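Local coordinates for secretion activator protein, hypothetical (Brucella abortus bv. 1 str. 9-941, PDB 7DNP), which probably cleaves peptidoglycan as an N-acetylmuramidase, an autolysin of the type IV secretion system, and is held here with a disaccharide-peptide piece of cell wall, at residues T31-T36 with K54-T59; H12-E17 with K60-Y65; N68-V73 with A85-A90. All coordinates share one frame; numbering follows the deposited sequence.

Interaction 1. Residues T31-T36 with K54-T59. With H9U ((2R)-2-[[(2S)-2-[[(2R)-2-[(2R,3S,4R,5R,6S)-5-acetamido-3-[(2S,3R,4R,5S,6R)-3-acetamido-6-(hydroxymethyl)-4,5-bis(oxidanyl)oxan-2-yl]oxy-2-(hydroxymethyl)-6-oxidanyl-oxan-4-yl]oxypropanoyl]amino]propanoyl]amino]pentanedioic acid), chain B.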
loop_
_atom_site.group_PDB
_atom_site.type_symbol
_atom_site.label_atom_id
_atom_site.label_comp_id
_atom_site.label_asym_id
_atom_site.label_seq_id
_atom_site.Cartn_x
_atom_site.Cartn_y
_atom_site.Cartn_z
ATOM N N THR A 31 3.936 -5.607 14.751
ATOM C CA THR A 31 4.595 -5.172 13.530
ATOM C C THR A 31 5.926 -4.508 13.863
ATOM O O THR A 31 6.122 -3.970 14.956
ATOM C CB THR A 31 3.734 -4.179 12.737
ATOM O OG1 THR A 31 3.556 -2.988 13.511
ATOM C CG2 THR A 31 2.370 -4.776 12.408
ATOM N N ASN A 32 6.839 -4.548 12.894
ATOM C CA ASN A 32 8.088 -3.799 12.952
ATOM C C ASN A 32 8.254 -3.064 11.631
ATOM O O ASN A 32 8.294 -3.694 10.570
ATOM C CB ASN A 32 9.286 -4.715 13.215
ATOM C CG ASN A 32 10.504 -3.950 13.703
ATOM O OD1 ASN A 32 10.573 -2.727 13.576
ATOM N ND2 ASN A 32 11.467 -4.667 14.275
ATOM N N MET A 33 8.345 -1.734 11.700
ATOM C CA MET A 33 8.381 -0.887 10.508
ATOM C C MET A 33 7.195 -1.177 9.594
ATOM O O MET A 33 7.296 -1.093 8.365
ATOM C CB MET A 33 9.706 -1.050 9.759
ATOM C CG MET A 33 10.920 -0.757 10.622
ATOM S SD MET A 33 12.436 -1.456 9.965
ATOM C CE MET A 33 12.216 -3.187 10.392
ATOM N N GLY A 34 6.059 -1.533 10.194
ATOM C CA GLY A 34 4.853 -1.836 9.458
ATOM C C GLY A 34 4.720 -3.272 8.997
ATOM O O GLY A 34 3.645 -3.651 8.513
ATOM N N ILE A 35 5.762 -4.085 9.135
ATOM C CA ILE A 35 5.751 -5.463 8.654
ATOM C C ILE A 35 5.106 -6.357 9.708
ATOM O O ILE A 35 5.562 -6.405 10.856
ATOM C CB ILE A 35 7.172 -5.940 8.323
ATOM C CG1 ILE A 35 7.825 -4.996 7.312
ATOM C CG2 ILE A 35 7.147 -7.369 7.797
ATOM C CD1 ILE A 35 7.243 -5.106 5.925
ATOM N N THR A 36 4.054 -7.080 9.318
ATOM C CA THR A 36 3.358 -7.958 10.245
ATOM C C THR A 36 4.025 -9.327 10.297
ATOM O O THR A 36 4.901 -9.660 9.490
ATOM C CB THR A 36 1.892 -8.139 9.854
ATOM O OG1 THR A 36 1.808 -8.973 8.690
ATOM C CG2 THR A 36 1.236 -6.795 9.575
ATOM N N LYS A 54 10.350 -8.672 15.973
ATOM C CA LYS A 54 11.033 -7.647 16.755
ATOM C C LYS A 54 12.473 -7.436 16.291
ATOM O O LYS A 54 12.979 -6.309 16.343
ATOM C CB LYS A 54 10.989 -8.023 18.238
ATOM C CG LYS A 54 11.386 -6.916 19.188
ATOM C CD LYS A 54 10.957 -7.243 20.613
ATOM C CE LYS A 54 11.088 -6.034 21.528
ATOM N NZ LYS A 54 12.477 -5.881 22.054
ATOM N N ALA A 55 13.142 -8.489 15.822
ATOM C CA ALA A 55 14.520 -8.372 15.359
ATOM C C ALA A 55 14.641 -8.006 13.882
ATOM O O ALA A 55 15.764 -7.865 13.393
ATOM C CB ALA A 55 15.281 -9.678 15.623
ATOM N N LEU A 56 13.527 -7.846 13.164
ATOM C CA LEU A 56 13.570 -7.542 11.736
ATOM C C LEU A 56 14.470 -6.347 11.444
ATOM O O LEU A 56 14.387 -5.314 12.113
ATOM C CB LEU A 56 12.157 -7.262 11.221
ATOM C CG LEU A 56 12.010 -7.031 9.713
ATOM C CD1 LEU A 56 12.495 -8.239 8.937
ATOM C CD2 LEU A 56 10.564 -6.718 9.355
ATOM N N THR A 57 15.332 -6.496 10.440
ATOM C CA THR A 57 16.215 -5.426 10.002
ATOM C C THR A 57 15.506 -4.536 8.985
ATOM O O THR A 57 14.570 -4.954 8.302
ATOM C CB THR A 57 17.501 -5.978 9.374
ATOM O OG1 THR A 57 17.210 -6.533 8.080
ATOM C CG2 THR A 57 18.138 -7.050 10.256
ATOM N N LYS A 58 15.978 -3.290 8.886
ATOM C CA LYS A 58 15.420 -2.378 7.894
ATOM C C LYS A 58 15.726 -2.840 6.473
ATOM O O LYS A 58 14.909 -2.633 5.571
ATOM C CB LYS A 58 15.946 -0.960 8.126
ATOM C CG LYS A 58 15.269 0.105 7.275
ATOM C CD LYS A 58 15.705 1.514 7.679
ATOM C CE LYS A 58 14.904 2.572 6.933
ATOM N NZ LYS A 58 15.455 3.945 7.125
ATOM N N THR A 59 16.880 -3.475 6.257
ATOM C CA THR A 59 17.200 -3.994 4.931
ATOM C C THR A 59 16.188 -5.045 4.494
ATOM O O THR A 59 15.698 -5.016 3.359
ATOM C CB THR A 59 18.612 -4.580 4.911
ATOM O OG1 THR A 59 19.565 -3.526 5.057
ATOM C CG2 THR A 59 18.875 -5.306 3.588
HETATM C C22 H9U B . -1.270 -3.667 8.321
HETATM C C24 H9U B . -2.573 -2.452 10.003
HETATM C C26 H9U B . -0.029 -2.855 8.745
HETATM C C28 H9U B . -1.301 -1.744 10.496
HETATM C C23 H9U B . -2.271 -3.771 9.408
HETATM C C25 H9U B . -1.296 -5.367 6.677
HETATM C C27 H9U B . -0.209 -6.170 5.920
HETATM C C29 H9U B . -0.740 -6.707 4.646
HETATM C C30 H9U B . -1.991 -7.466 4.833
HETATM C C31 H9U B . -3.040 -6.575 5.513
HETATM C C32 H9U B . -4.409 -5.026 9.605
HETATM C C33 H9U B . 0.798 -2.512 7.546
HETATM C C34 H9U B . -4.344 -7.298 5.663
HETATM C C35 H9U B . -4.688 -1.722 11.195
HETATM C C36 H9U B . -5.786 -4.667 9.059
HETATM C C37 H9U B . 2.325 -5.501 5.940
HETATM C C38 H9U B . -4.185 -6.529 9.551
HETATM C C39 H9U B . -7.162 -3.445 7.326
HETATM C C40 H9U B . -5.647 -1.798 12.378
HETATM C C41 H9U B . 3.359 -4.459 5.517
HETATM C C42 H9U B . -7.561 -4.573 6.382
HETATM C C43 H9U B . -8.675 -6.842 6.075
HETATM C C44 H9U B . -7.049 -2.153 6.540
HETATM C C45 H9U B . -7.646 -7.956 6.210
HETATM C C46 H9U B . -10.021 -7.386 6.528
HETATM C C47 H9U B . -10.776 -8.032 5.368
HETATM C C48 H9U B . -12.149 -8.535 5.805
HETATM N N18 H9U B . -3.502 -2.542 11.170
HETATM N N19 H9U B . 0.932 -5.257 5.590
HETATM N N20 H9U B . -5.865 -3.803 7.875
HETATM N N21 H9U B . -8.281 -5.729 6.928
HETATM O O01 H9U B . -0.854 -4.998 7.937
HETATM O O02 H9U B . -0.345 -1.583 9.403
HETATM O O03 H9U B . -2.539 -6.142 6.820
HETATM O O04 H9U B . -3.488 -4.344 8.780
HETATM O O05 H9U B . -0.714 -2.497 11.479
HETATM O O06 H9U B . 0.268 -7.566 3.988
HETATM O O07 H9U B . -2.497 -7.897 3.556
HETATM O O08 H9U B . 1.832 -1.675 7.993
HETATM O O09 H9U B . -4.156 -8.433 6.461
HETATM O O10 H9U B . -4.923 -0.985 10.294
HETATM O O11 H9U B . -6.770 -5.067 9.581
HETATM O O12 H9U B . 2.671 -6.476 6.530
HETATM O O13 H9U B . -7.271 -4.503 5.231
HETATM O O14 H9U B . -7.366 -8.673 5.211
HETATM O O15 H9U B . -7.082 -8.157 7.319
HETATM O O16 H9U B . -12.524 -8.366 6.998
HETATM O O17 H9U B . -12.898 -9.117 4.974
#
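N32 sends its amide across to the chain around K54 and L56, with CG anti to the backbone N (chi1 -162°). ND2 lies 3.0 Å from K54 O, yet the angle there is too poor for a hydrogen bond; its bonded partner is the carbonyl of V53. N32 and I35 bracket the type I' turn of a beta hairpin that lines the ligand pocket of the lysozyme-like domain, and their backbones bond to each other both ways. M33, in the turn, lies across K58 at about a right angle, SD 3.7 Å from K58 CA, and the bend at chi3 (-76°) carries CE to 3.9 Å from L56 CG. At G34's backbone angles a side chain would run into the preceding carbonyl O; its own O accepts a 2.7 Å hydrogen bond from H9U O08, the muramic hydroxymethyl. I35 crosses L56, CB 3.6 Å from L56 CD2. T36 N bonds O12, the glucosamine acetamide oxygen of H9U, at 3.2 Å and nearly straight (164°). The firm bonds to the sugars thus come from the backbone. Strands 31-32 and 35-36 join 20-21 in a small antiparallel sheet; A61 of helix 58-70 meets both M33 and I35, and I64 and Y65 pack on I35.

Interaction 2. Residues H12-E17 with K60-Y65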
loop_
_atom_site.group_PDB
_atom_site.type_symbol
_atom_site.label_atom_id
_atom_site.label_comp_id
_atom_site.label_asym_id
_atom_site.label_seq_id
_atom_site.Cartn_x
_atom_site.Cartn_y
_atom_site.Cartn_z
ATOM N N HIS A 12 9.014 8.123 3.730
ATOM C CA HIS A 12 7.790 8.526 4.415
ATOM C C HIS A 12 7.094 7.342 5.073
ATOM O O HIS A 12 6.489 7.498 6.137
ATOM C CB HIS A 12 6.838 9.221 3.440
ATOM C CG HIS A 12 7.334 10.548 2.962
ATOM N ND1 HIS A 12 7.811 10.748 1.682
ATOM C CD2 HIS A 12 7.440 11.741 3.593
ATOM C CE1 HIS A 12 8.185 12.007 1.546
ATOM N NE2 HIS A 12 7.970 12.631 2.692
ATOM N N VAL A 13 7.161 6.159 4.462
ATOM C CA VAL A 13 6.578 4.977 5.090
ATOM C C VAL A 13 7.313 4.650 6.384
ATOM O O VAL A 13 6.697 4.498 7.444
ATOM C CB VAL A 13 6.588 3.784 4.116
ATOM C CG1 VAL A 13 6.161 2.509 4.833
ATOM C CG2 VAL A 13 5.684 4.059 2.919
ATOM N N PHE A 14 8.643 4.544 6.318
ATOM C CA PHE A 14 9.418 4.199 7.507
ATOM C C PHE A 14 9.270 5.258 8.594
ATOM O O PHE A 14 9.208 4.930 9.786
ATOM C CB PHE A 14 10.890 4.006 7.136
ATOM C CG PHE A 14 11.181 2.685 6.470
ATOM C CD1 PHE A 14 11.066 1.500 7.176
ATOM C CD2 PHE A 14 11.565 2.632 5.139
ATOM C CE1 PHE A 14 11.329 0.285 6.572
ATOM C CE2 PHE A 14 11.829 1.420 4.529
ATOM C CZ PHE A 14 11.712 0.245 5.245
ATOM N N SER A 15 9.208 6.533 8.204
ATOM C CA SER A 15 8.973 7.602 9.171
ATOM C C SER A 15 7.622 7.438 9.856
ATOM O O SER A 15 7.514 7.560 11.080
ATOM C CB SER A 15 9.055 8.964 8.478
ATOM O OG SER A 15 10.390 9.289 8.133
ATOM N N ASP A 16 6.575 7.158 9.078
ATOM C CA ASP A 16 5.222 7.088 9.618
ATOM C C ASP A 16 4.967 5.828 10.436
ATOM O O ASP A 16 3.960 5.775 11.150
ATOM C CB ASP A 16 4.192 7.172 8.485
ATOM C CG ASP A 16 4.207 8.517 7.772
ATOM O OD1 ASP A 16 4.993 9.404 8.172
ATOM O OD2 ASP A 16 3.431 8.688 6.806
ATOM N N GLU A 17 5.846 4.830 10.359
ATOM C CA GLU A 17 5.637 3.534 10.997
ATOM C C GLU A 17 6.350 3.395 12.331
ATOM O O GLU A 17 5.820 2.756 13.244
ATOM C CB GLU A 17 6.107 2.408 10.070
ATOM C CG GLU A 17 5.137 2.078 8.957
ATOM C CD GLU A 17 3.737 1.847 9.474
ATOM O OE1 GLU A 17 3.579 1.056 10.432
ATOM O OE2 GLU A 17 2.797 2.463 8.924
ATOM N N LYS A 60 15.858 -5.988 5.382
ATOM C CA LYS A 60 14.881 -7.005 5.008
ATOM C C LYS A 60 13.494 -6.399 4.847
ATOM O O LYS A 60 12.755 -6.772 3.929
ATOM C CB LYS A 60 14.857 -8.140 6.031
ATOM C CG LYS A 60 14.003 -9.325 5.575
ATOM C CD LYS A 60 13.971 -10.443 6.600
ATOM C CE LYS A 60 15.154 -11.376 6.445
ATOM N NZ LYS A 60 14.980 -12.583 7.300
ATOM N N ALA A 61 13.118 -5.466 5.729
ATOM C CA ALA A 61 11.845 -4.769 5.564
ATOM C C ALA A 61 11.776 -4.066 4.215
ATOM O O ALA A 61 10.741 -4.097 3.541
ATOM C CB ALA A 61 11.637 -3.767 6.700
ATOM N N THR A 62 12.882 -3.448 3.794
ATOM C CA THR A 62 12.901 -2.774 2.500
ATOM C C THR A 62 12.753 -3.768 1.354
ATOM O O THR A 62 12.031 -3.500 0.387
ATOM C CB THR A 62 14.183 -1.951 2.350
ATOM O OG1 THR A 62 14.290 -1.031 3.444
ATOM C CG2 THR A 62 14.173 -1.167 1.046
ATOM N N ASP A 63 13.418 -4.923 1.438
ATOM C CA ASP A 63 13.246 -5.932 0.394
ATOM C C ASP A 63 11.806 -6.424 0.344
ATOM O O ASP A 63 11.263 -6.678 -0.737
ATOM C CB ASP A 63 14.191 -7.113 0.619
ATOM C CG ASP A 63 15.654 -6.725 0.543
ATOM O OD1 ASP A 63 15.996 -5.774 -0.189
ATOM O OD2 ASP A 63 16.467 -7.386 1.222
ATOM N N ILE A 64 11.175 -6.571 1.511
ATOM C CA ILE A 64 9.791 -7.027 1.560
ATOM C C ILE A 64 8.866 -6.001 0.925
ATOM O O ILE A 64 7.985 -6.350 0.132
ATOM C CB ILE A 64 9.382 -7.329 3.012
ATOM C CG1 ILE A 64 10.106 -8.587 3.512
ATOM C CG2 ILE A 64 7.867 -7.463 3.116
ATOM C CD1 ILE A 64 10.024 -8.777 5.011
ATOM N N TYR A 65 9.045 -4.723 1.267
ATOM C CA TYR A 65 8.228 -3.675 0.669
ATOM C C TYR A 65 8.463 -3.580 -0.836
ATOM O O TYR A 65 7.520 -3.347 -1.601
ATOM C CB TYR A 65 8.517 -2.334 1.346
ATOM C CG TYR A 65 7.783 -2.138 2.660
ATOM C CD1 TYR A 65 6.412 -2.344 2.755
ATOM C CD2 TYR A 65 8.468 -1.755 3.806
ATOM C CE1 TYR A 65 5.743 -2.166 3.955
ATOM C CE2 TYR A 65 7.808 -1.577 5.010
ATOM C CZ TYR A 65 6.451 -1.782 5.079
ATOM O OH TYR A 65 5.804 -1.602 6.281
#
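F14 carries this contact between helices 5-17 and 58-70 of the lysozyme-like domain, touching three residues of 60-65. Its ring and that of Y65 form an offset edge-to-face pair, the edge of Y65 turned to the face of F14, with centroids 5.9 Å apart and planes at 82°. F14 CZ lies 4.1 Å from Y65 CD2. A61 CB meets the rim of the F14 ring near its plane, 4.1 Å from CE1. T62 comes across at about a right angle, its OG1 3.4 Å from F14 CZ. Around this cluster the fit is looser: V13 CG1 stays 4.3 Å from Y65 CZ, and the axes of the two short segments approach no closer than 12.4 Å, at 121°, so long side chains have to bridge them. S15 and D16 face solvent, D16 in a salt bridge to R161. K58 adds a cation-pi contact to F14, and Y65, about 4 Å from H9U, belongs to the ligand pocket. Between the segments the contact is apolar and aromatic, so it probably rests on dispersion and ring electrostatics; the polar ends are held apart from it, T62 OG1 by K58 O one turn back in its own helix, Y65 OH by M33 O of the hairpin.

Interaction 3. Residues N68-V73 with A85-A90. With H9U ((2R)-2-[[(2S)-2-[[(2R)-2-[(2R,3S,4R,5R,6S)-5-acetamido-3-[(2S,3R,4R,5S,6R)-3-acetamido-6-(hydroxymethyl)-4,5-bis(oxidanyl)oxan-2-yl]oxy-2-(hydroxymethyl)-6-oxidanyl-oxan-4-yl]oxypropanoyl]amino]propanoyl]amino]pentanedioic acid), chain B.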
loop_
_atom_site.group_PDB
_atom_site.type_symbol
_atom_site.label_atom_id
_atom_site.label_comp_id
_atom_site.label_asym_id
_atom_site.label_seq_id
_atom_site.Cartn_x
_atom_site.Cartn_y
_atom_site.Cartn_z
ATOM N N ASN A 68 7.323 -7.489 -2.398
ATOM C CA ASN A 68 6.004 -8.024 -2.099
ATOM C C ASN A 68 4.917 -6.966 -2.062
ATOM O O ASN A 68 3.754 -7.303 -1.821
ATOM C CB ASN A 68 6.044 -8.794 -0.778
ATOM C CG ASN A 68 6.571 -10.205 -0.961
ATOM O OD1 ASN A 68 6.933 -10.598 -2.072
ATOM N ND2 ASN A 68 6.603 -10.975 0.116
ATOM N N TYR A 69 5.254 -5.703 -2.308
ATOM C CA TYR A 69 4.226 -4.674 -2.318
ATOM C C TYR A 69 4.376 -3.805 -3.558
ATOM O O TYR A 69 3.513 -3.838 -4.440
ATOM C CB TYR A 69 4.282 -3.864 -1.016
ATOM C CG TYR A 69 3.844 -4.710 0.161
ATOM C CD1 TYR A 69 2.498 -4.841 0.482
ATOM C CD2 TYR A 69 4.769 -5.423 0.916
ATOM C CE1 TYR A 69 2.087 -5.635 1.539
ATOM C CE2 TYR A 69 4.366 -6.220 1.976
ATOM C CZ TYR A 69 3.026 -6.324 2.280
ATOM O OH TYR A 69 2.620 -7.114 3.330
ATOM N N TRP A 70 5.486 -3.067 -3.654
ATOM C CA TRP A 70 5.748 -2.232 -4.825
ATOM C C TRP A 70 5.692 -3.041 -6.121
ATOM O O TRP A 70 4.984 -2.671 -7.066
ATOM C CB TRP A 70 7.109 -1.547 -4.670
ATOM C CG TRP A 70 7.512 -0.677 -5.827
ATOM C CD1 TRP A 70 8.428 -0.973 -6.792
ATOM C CD2 TRP A 70 7.021 0.635 -6.129
ATOM N NE1 TRP A 70 8.536 0.072 -7.679
ATOM C CE2 TRP A 70 7.682 1.071 -7.292
ATOM C CE3 TRP A 70 6.080 1.481 -5.529
ATOM C CZ2 TRP A 70 7.437 2.316 -7.870
ATOM C CZ3 TRP A 70 5.840 2.719 -6.107
ATOM C CH2 TRP A 70 6.513 3.122 -7.261
ATOM N N ASN A 71 6.431 -4.154 -6.188
ATOM C CA ASN A 71 6.439 -4.948 -7.416
ATOM C C ASN A 71 5.103 -5.642 -7.659
ATOM O O ASN A 71 4.720 -5.849 -8.816
ATOM C CB ASN A 71 7.571 -5.980 -7.381
ATOM C CG ASN A 71 8.934 -5.357 -7.625
ATOM O OD1 ASN A 71 9.038 -4.229 -8.109
ATOM N ND2 ASN A 71 9.988 -6.091 -7.293
ATOM N N LYS A 72 4.377 -6.007 -6.601
ATOM C CA LYS A 72 3.103 -6.698 -6.778
ATOM C C LYS A 72 1.967 -5.770 -7.196
ATOM O O LYS A 72 0.887 -6.257 -7.546
ATOM C CB LYS A 72 2.726 -7.440 -5.491
ATOM C CG LYS A 72 3.697 -8.561 -5.154
ATOM C CD LYS A 72 2.983 -9.829 -4.713
ATOM C CE LYS A 72 3.903 -11.046 -4.856
ATOM N NZ LYS A 72 4.499 -11.475 -3.554
ATOM N N VAL A 73 2.172 -4.457 -7.161
ATOM C CA VAL A 73 1.240 -3.508 -7.752
ATOM C C VAL A 73 1.828 -2.855 -8.999
ATOM O O VAL A 73 1.282 -1.860 -9.493
ATOM C CB VAL A 73 0.793 -2.451 -6.726
ATOM C CG1 VAL A 73 0.174 -3.129 -5.506
ATOM C CG2 VAL A 73 1.963 -1.562 -6.317
ATOM N N ALA A 85 -0.381 5.955 -4.369
ATOM C CA ALA A 85 -1.699 5.661 -3.818
ATOM C C ALA A 85 -1.952 4.160 -3.767
ATOM O O ALA A 85 -2.528 3.650 -2.800
ATOM C CB ALA A 85 -2.782 6.348 -4.650
ATOM N N THR A 86 -1.534 3.438 -4.807
ATOM C CA THR A 86 -1.745 1.997 -4.847
ATOM C C THR A 86 -0.818 1.279 -3.875
ATOM O O THR A 86 -1.224 0.308 -3.222
ATOM C CB THR A 86 -1.544 1.497 -6.275
ATOM O OG1 THR A 86 -2.411 2.230 -7.150
ATOM C CG2 THR A 86 -1.855 0.012 -6.379
ATOM N N LEU A 87 0.422 1.758 -3.746
ATOM C CA LEU A 87 1.375 1.144 -2.823
ATOM C C LEU A 87 0.889 1.224 -1.380
ATOM O O LEU A 87 0.942 0.232 -0.642
ATOM C CB LEU A 87 2.744 1.812 -2.959
ATOM C CG LEU A 87 3.789 1.455 -1.897
ATOM C CD1 LEU A 87 4.182 -0.010 -1.981
ATOM C CD2 LEU A 87 5.014 2.355 -2.033
ATOM N N ASP A 88 0.428 2.397 -0.947
ATOM C CA ASP A 88 0.012 2.507 0.449
ATOM C C ASP A 88 -1.204 1.637 0.736
ATOM O O ASP A 88 -1.263 0.976 1.780
ATOM C CB ASP A 88 -0.282 3.953 0.832
ATOM C CG ASP A 88 -0.530 4.096 2.319
ATOM O OD1 ASP A 88 0.456 4.101 3.080
ATOM O OD2 ASP A 88 -1.709 4.156 2.733
ATOM N N PHE A 89 -2.187 1.635 -0.168
ATOM C CA PHE A 89 -3.317 0.716 -0.058
ATOM C C PHE A 89 -2.825 -0.727 0.021
ATOM O O PHE A 89 -3.289 -1.509 0.861
ATOM C CB PHE A 89 -4.254 0.934 -1.257
ATOM C CG PHE A 89 -5.665 0.420 -1.071
ATOM C CD1 PHE A 89 -6.011 -0.399 -0.008
ATOM C CD2 PHE A 89 -6.646 0.753 -1.997
ATOM C CE1 PHE A 89 -7.310 -0.867 0.136
ATOM C CE2 PHE A 89 -7.945 0.289 -1.859
ATOM C CZ PHE A 89 -8.277 -0.524 -0.786
ATOM N N ALA A 90 -1.847 -1.081 -0.818
ATOM C CA ALA A 90 -1.287 -2.428 -0.790
ATOM C C ALA A 90 -0.624 -2.727 0.546
ATOM O O ALA A 90 -0.737 -3.843 1.065
ATOM C CB ALA A 90 -0.285 -2.607 -1.932
HETATM C C22 H9U B . -1.270 -3.667 8.321
HETATM C C24 H9U B . -2.573 -2.452 10.003
HETATM C C26 H9U B . -0.029 -2.855 8.745
HETATM C C28 H9U B . -1.301 -1.744 10.496
HETATM C C23 H9U B . -2.271 -3.771 9.408
HETATM C C25 H9U B . -1.296 -5.367 6.677
HETATM C C27 H9U B . -0.209 -6.170 5.920
HETATM C C29 H9U B . -0.740 -6.707 4.646
HETATM C C30 H9U B . -1.991 -7.466 4.833
HETATM C C31 H9U B . -3.040 -6.575 5.513
HETATM C C32 H9U B . -4.409 -5.026 9.605
HETATM C C33 H9U B . 0.798 -2.512 7.546
HETATM C C34 H9U B . -4.344 -7.298 5.663
HETATM C C35 H9U B . -4.688 -1.722 11.195
HETATM C C36 H9U B . -5.786 -4.667 9.059
HETATM C C37 H9U B . 2.325 -5.501 5.940
HETATM C C38 H9U B . -4.185 -6.529 9.551
HETATM C C39 H9U B . -7.162 -3.445 7.326
HETATM C C40 H9U B . -5.647 -1.798 12.378
HETATM C C41 H9U B . 3.359 -4.459 5.517
HETATM C C42 H9U B . -7.561 -4.573 6.382
HETATM C C43 H9U B . -8.675 -6.842 6.075
HETATM C C44 H9U B . -7.049 -2.153 6.540
HETATM C C45 H9U B . -7.646 -7.956 6.210
HETATM C C46 H9U B . -10.021 -7.386 6.528
HETATM C C47 H9U B . -10.776 -8.032 5.368
HETATM C C48 H9U B . -12.149 -8.535 5.805
HETATM N N18 H9U B . -3.502 -2.542 11.170
HETATM N N19 H9U B . 0.932 -5.257 5.590
HETATM N N20 H9U B . -5.865 -3.803 7.875
HETATM N N21 H9U B . -8.281 -5.729 6.928
HETATM O O01 H9U B . -0.854 -4.998 7.937
HETATM O O02 H9U B . -0.345 -1.583 9.403
HETATM O O03 H9U B . -2.539 -6.142 6.820
HETATM O O04 H9U B . -3.488 -4.344 8.780
HETATM O O05 H9U B . -0.714 -2.497 11.479
HETATM O O06 H9U B . 0.268 -7.566 3.988
HETATM O O07 H9U B . -2.497 -7.897 3.556
HETATM O O08 H9U B . 1.832 -1.675 7.993
HETATM O O09 H9U B . -4.156 -8.433 6.461
HETATM O O10 H9U B . -4.923 -0.985 10.294
HETATM O O11 H9U B . -6.770 -5.067 9.581
HETATM O O12 H9U B . 2.671 -6.476 6.530
HETATM O O13 H9U B . -7.271 -4.503 5.231
HETATM O O14 H9U B . -7.366 -8.673 5.211
HETATM O O15 H9U B . -7.082 -8.157 7.319
HETATM O O16 H9U B . -12.524 -8.366 6.998
HETATM O O17 H9U B . -12.898 -9.117 4.974
#
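T86 and V73 begin a contact of the lysozyme-like domain in which helix 82-93 packs against the pi-type turn at 68-70 and the loop after it. T86 CG2 lies 3.6 Å from V73 CB, the two side chains running alongside in opposite senses; the hydroxyl is bonded back to V82 O within its own helix. L87 comes next and spreads its two methyls over different neighbours. CD1 sits 3.7 Å from the backbone N of W70 and also near Y69 CB, whereas CD2 meets the indole at W70 CE3, 3.8 Å away, the two side chains crossing at about a right angle. The indole is also held by a bond from NE1 to D76. A90 closes the contact: its CB touches V73 CG1 at 3.6 Å, and its carbonyl O lies near the plane of the Y69 ring, at the edge, 3.4 Å from CE1. Every touching residue here is buried, and V99 of helix 95-106 adds further cover over V73. The same tyrosine leads out to the ligand, where Y69 OH, also bonded to T39 OG1, lies an unusually short 2.5 Å from its hydrogen-bond partner H9U O06 on the glucosamine sugar.

How the interactions relate
Helix 58-70 runs through all three contacts. Interaction 3, its centre about 4 Å from that of the chain, is the buried one, built of aliphatic and aromatic carbons. Interactions 1 and 2 lie farther out and are partly buried, the first with K54, T57 and K58 at its margin, the second gathered round an aromatic pair. Interaction 1 is nested within the loop closed by interaction 2, and the two touch. Interactions 1 and 3 do not touch, their centres being about 17 Å apart, but both hydrogen-bond H9U: the hairpin chiefly by backbone groups, Y69 by its phenol. Interactions 2 and 3 meet within helix 58-70 through Y65 O and W70 N, probably a hydrogen bond.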